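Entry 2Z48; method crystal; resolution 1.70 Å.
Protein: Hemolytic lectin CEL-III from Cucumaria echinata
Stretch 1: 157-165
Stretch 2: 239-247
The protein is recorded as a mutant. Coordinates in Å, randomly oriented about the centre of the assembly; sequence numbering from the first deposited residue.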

# COMPACT_ATOMS: atom_id res chain seq x y z
N ARG A 157 19.08 1.24 3.85
CA ARG A 157 19.75 0.70 5.03
C ARG A 157 20.10 1.88 5.94
O ARG A 157 20.07 3.03 5.49
N LEU A 158 20.39 1.60 7.20
CA LEU A 158 20.69 2.65 8.18
C LEU A 158 22.11 2.43 8.69
O LEU A 158 22.36 1.52 9.47
N ARG A 159 23.04 3.28 8.24
CA ARG A 159 24.45 3.14 8.58
C ARG A 159 24.78 3.99 9.82
O ARG A 159 24.53 5.20 9.82
N ASN A 160 25.38 3.34 10.83
CA ASN A 160 25.76 4.02 12.07
C ASN A 160 26.96 4.97 11.89
O ASN A 160 27.97 4.58 11.31
N GLU A 161 26.85 6.19 12.41
CA GLU A 161 27.93 7.19 12.27
C GLU A 161 29.23 6.75 12.95
O GLU A 161 30.35 6.99 12.44
N LYS A 162 29.11 6.12 14.11
CA LYS A 162 30.30 5.71 14.86
C LYS A 162 31.02 4.54 14.16
O LYS A 162 32.22 4.62 13.88
N SER A 163 30.27 3.49 13.84
CA SER A 163 30.88 2.19 13.47
C SER A 163 30.83 1.85 11.99
O SER A 163 31.53 0.91 11.54
N ASP A 164 29.98 2.55 11.25
CA ASP A 164 29.68 2.23 9.84
C ASP A 164 29.01 0.86 9.65
O ASP A 164 28.84 0.41 8.53
N LEU A 165 28.62 0.21 10.74
CA LEU A 165 27.80 -0.99 10.62
C LEU A 165 26.35 -0.59 10.29
O LEU A 165 25.96 0.56 10.47
N CYS A 239 20.48 15.93 14.02
CA CYS A 239 21.24 15.51 12.84
C CYS A 239 22.64 16.10 12.85
O CYS A 239 22.89 17.12 13.50
N ASN A 240 23.54 15.41 12.15
CA ASN A 240 24.88 15.86 11.84
C ASN A 240 25.02 15.55 10.35
O ASN A 240 25.37 14.42 9.99
N GLY A 241 24.70 16.51 9.50
CA GLY A 241 24.70 16.27 8.05
C GLY A 241 23.60 15.28 7.72
O GLY A 241 22.44 15.51 8.02
N ASP A 242 23.98 14.16 7.11
CA ASP A 242 22.99 13.16 6.75
C ASP A 242 22.83 12.06 7.81
O ASP A 242 22.06 11.12 7.62
N TYR A 243 23.56 12.18 8.92
CA TYR A 243 23.41 11.23 10.05
C TYR A 243 22.46 11.83 11.07
O TYR A 243 22.75 12.90 11.60
N CYS A 244 21.36 11.14 11.37
CA CYS A 244 20.34 11.67 12.29
C CYS A 244 19.96 10.65 13.37
O CYS A 244 20.13 9.45 13.19
N SER A 245 19.49 11.16 14.50
CA SER A 245 18.94 10.33 15.58
C SER A 245 17.48 10.03 15.32
O SER A 245 16.79 10.82 14.67
N PHE A 246 16.99 8.91 15.86
CA PHE A 246 15.56 8.61 15.84
C PHE A 246 15.10 8.58 17.27
O PHE A 246 15.66 7.85 18.08
N LEU A 247 14.11 9.42 17.59
CA LEU A 247 13.57 9.52 18.93
C LEU A 247 12.22 8.83 18.99
O LEU A 247 11.36 9.03 18.12

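The two stretches of the CEL-III chain meet over a modest interface, with 307 Å² buried when both sides are summed, and the two stretches share it almost equally, stretch 1 contributing from the strand at 157-160 and the segment that follows. Tyr-243 and Glu-161 contribute most, and the CA atoms of Tyr-243 and Glu-161 are the closest CA pair across the stretches, 6.5 Å apart.

Stretch 2 opens with Cys-239, whose side chain (chi1 m) points sideways and stays clear of stretch 1. Cys-239 SG is joined to SG of Cys-244 at 2.0 Å, a disulfide that ties together the two sides of a tight hairpin-like bend. Within that bend, Asn-240 to Tyr-243 form a type II' turn, closed by backbone hydrogen bonds from Asn-240 N to Tyr-243 O (2.7 Å) and from Tyr-243 N to Asn-240 O (3.1 Å).

Asn-240 directs its CA-to-CB bond toward stretch 1, and its t rotamer extends the amide to the carboxylate of Glu-161. The result is the one hydrogen bond across the stretches, from Asn-240 ND2 to Glu-161 OE2, 3.2 Å long with an angle of 140° at the hydrogen. Glu-161 meets it in an extended t, t conformation, although its own CA-to-CB bond runs sideways. Both of its carboxylate oxygens also have hydrogen-bond partners elsewhere in the structure. Gly-241 and Asp-242, at the corner of the turn, make no contact with stretch 1; the positive phi of Gly-241 (66°) is one that glycine adopts readily.

Tyr-243 is the centre of the contact and has 100 Å² covered by stretch 1. Its CA-to-CB bond points toward that stretch, and chi1 m with chi2 at 81° lays the ring along the backbone of Arg-159 and Asn-160, so that Tyr-243 CE2 lies 3.5 Å from Arg-159 O. Glu-161 covers one face of the ring: its CG sits 4.1 Å from the centroid of the Tyr-243 ring, 22° off the normal, in a CH-pi contact. The same extended side chain carries Glu-161 OE1 to within 3.1 Å of Tyr-243 CB, so Glu-161 lays CG over the Tyr-243 ring, sets OE1 against Tyr-243 CB and bonds Asn-240 through OE2. At the far end of the ring, Tyr-243 OH lies 3.8 Å from Arg-159 CD, near the plane of the guanidinium and at its edge. Asp-164 OD1 comes only as close as 4.4 Å to Tyr-243 OH, a peripheral contact.

Cys-244 turns away and Ser-245 is out of reach, so the next contact comes from Phe-246. Its CA-to-CB bond again points toward stretch 1, with chi1 m and chi2 at 78°, and the buried ring approaches Leu-158 obliquely, with Phe-246 CE1 4.0 Å from Leu-158 CD2. Leu-158, in the m, t rotamer, leaves its backbone sideways but brings its methyl end nearer, adding a small apolar contact to the polar one at Asn-240. Leu-247 lies beyond reach.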

# COMPACT_ATOMS: atom_id res chain seq x y z
CB ARG A 157 21.02 -0.05 4.63
CG ARG A 157 20.69 -1.30 3.88
CD ARG A 157 21.89 -2.13 3.51
NE ARG A 157 21.41 -3.41 2.96
CZ ARG A 157 20.81 -3.56 1.78
NH1 ARG A 157 20.61 -2.53 0.96
NH2 ARG A 157 20.38 -4.76 1.41
CB LEU A 158 19.70 2.61 9.33
CG LEU A 158 18.36 3.28 8.95
CD1 LEU A 158 17.25 2.82 9.88
CD2 LEU A 158 18.51 4.82 9.01
CB ARG A 159 25.33 3.58 7.39
CG ARG A 159 26.82 3.38 7.65
CD ARG A 159 27.79 4.09 6.64
NE ARG A 159 27.35 4.25 5.25
CZ ARG A 159 27.30 3.28 4.33
NH1 ARG A 159 27.59 2.01 4.64
NH2 ARG A 159 26.93 3.57 3.09
CB ASN A 160 26.10 2.97 13.13
CG ASN A 160 26.16 3.56 14.51
OD1 ASN A 160 27.24 3.93 14.99
ND2 ASN A 160 24.99 3.67 15.17
CB GLU A 161 27.46 8.54 12.82
CG GLU A 161 28.47 9.68 12.54
CD GLU A 161 28.05 10.99 13.15
OE1 GLU A 161 26.89 11.37 12.96
OE2 GLU A 161 28.88 11.65 13.84
CB LYS A 162 29.92 5.30 16.28
CG LYS A 162 31.13 4.86 17.16
CD LYS A 162 32.24 5.90 17.29
CE LYS A 162 33.31 5.38 18.26
NZ LYS A 162 34.61 6.12 18.22
CB SER A 163 30.19 1.06 14.27
OG SER A 163 28.86 0.89 13.81
CB ASP A 164 30.92 2.29 8.96
CG ASP A 164 31.52 3.65 8.88
OD1 ASP A 164 30.78 4.66 8.77
OD2 ASP A 164 32.77 3.69 8.92
CB LEU A 165 27.83 -1.80 11.91
CG LEU A 165 29.18 -2.33 12.41
CD1 LEU A 165 28.98 -3.08 13.69
CD2 LEU A 165 29.80 -3.25 11.38
CB CYS A 239 20.52 15.88 11.54
SG CYS A 239 18.93 15.09 11.35
CB ASN A 240 25.88 15.05 12.66
CG ASN A 240 27.33 15.47 12.42
OD1 ASN A 240 27.58 16.51 11.83
ND2 ASN A 240 28.29 14.66 12.92
CB ASP A 242 23.34 12.54 5.38
CG ASP A 242 22.99 13.48 4.23
OD1 ASP A 242 21.88 14.07 4.22
OD2 ASP A 242 23.82 13.60 3.32
CB TYR A 243 24.79 10.94 10.68
CG TYR A 243 25.68 10.12 9.77
CD1 TYR A 243 26.40 10.73 8.76
CD2 TYR A 243 25.77 8.74 9.90
CE1 TYR A 243 27.22 9.98 7.90
CE2 TYR A 243 26.59 7.99 9.08
CZ TYR A 243 27.30 8.61 8.08
OH TYR A 243 28.10 7.85 7.23
CB CYS A 244 19.09 12.06 11.52
SG CYS A 244 19.35 13.37 10.31
CB SER A 245 19.06 11.05 16.92
OG SER A 245 20.42 11.20 17.29
CB PHE A 246 15.31 7.25 15.15
CG PHE A 246 15.61 7.28 13.67
CD1 PHE A 246 16.93 7.21 13.22
CD2 PHE A 246 14.60 7.49 12.74
CE1 PHE A 246 17.25 7.29 11.86
CE2 PHE A 246 14.90 7.53 11.37
CZ PHE A 246 16.22 7.45 10.93
CB LEU A 247 13.42 10.98 19.33
CG LEU A 247 14.65 11.68 19.91
CD1 LEU A 247 15.72 11.88 18.84
CD2 LEU A 247 14.26 13.03 20.49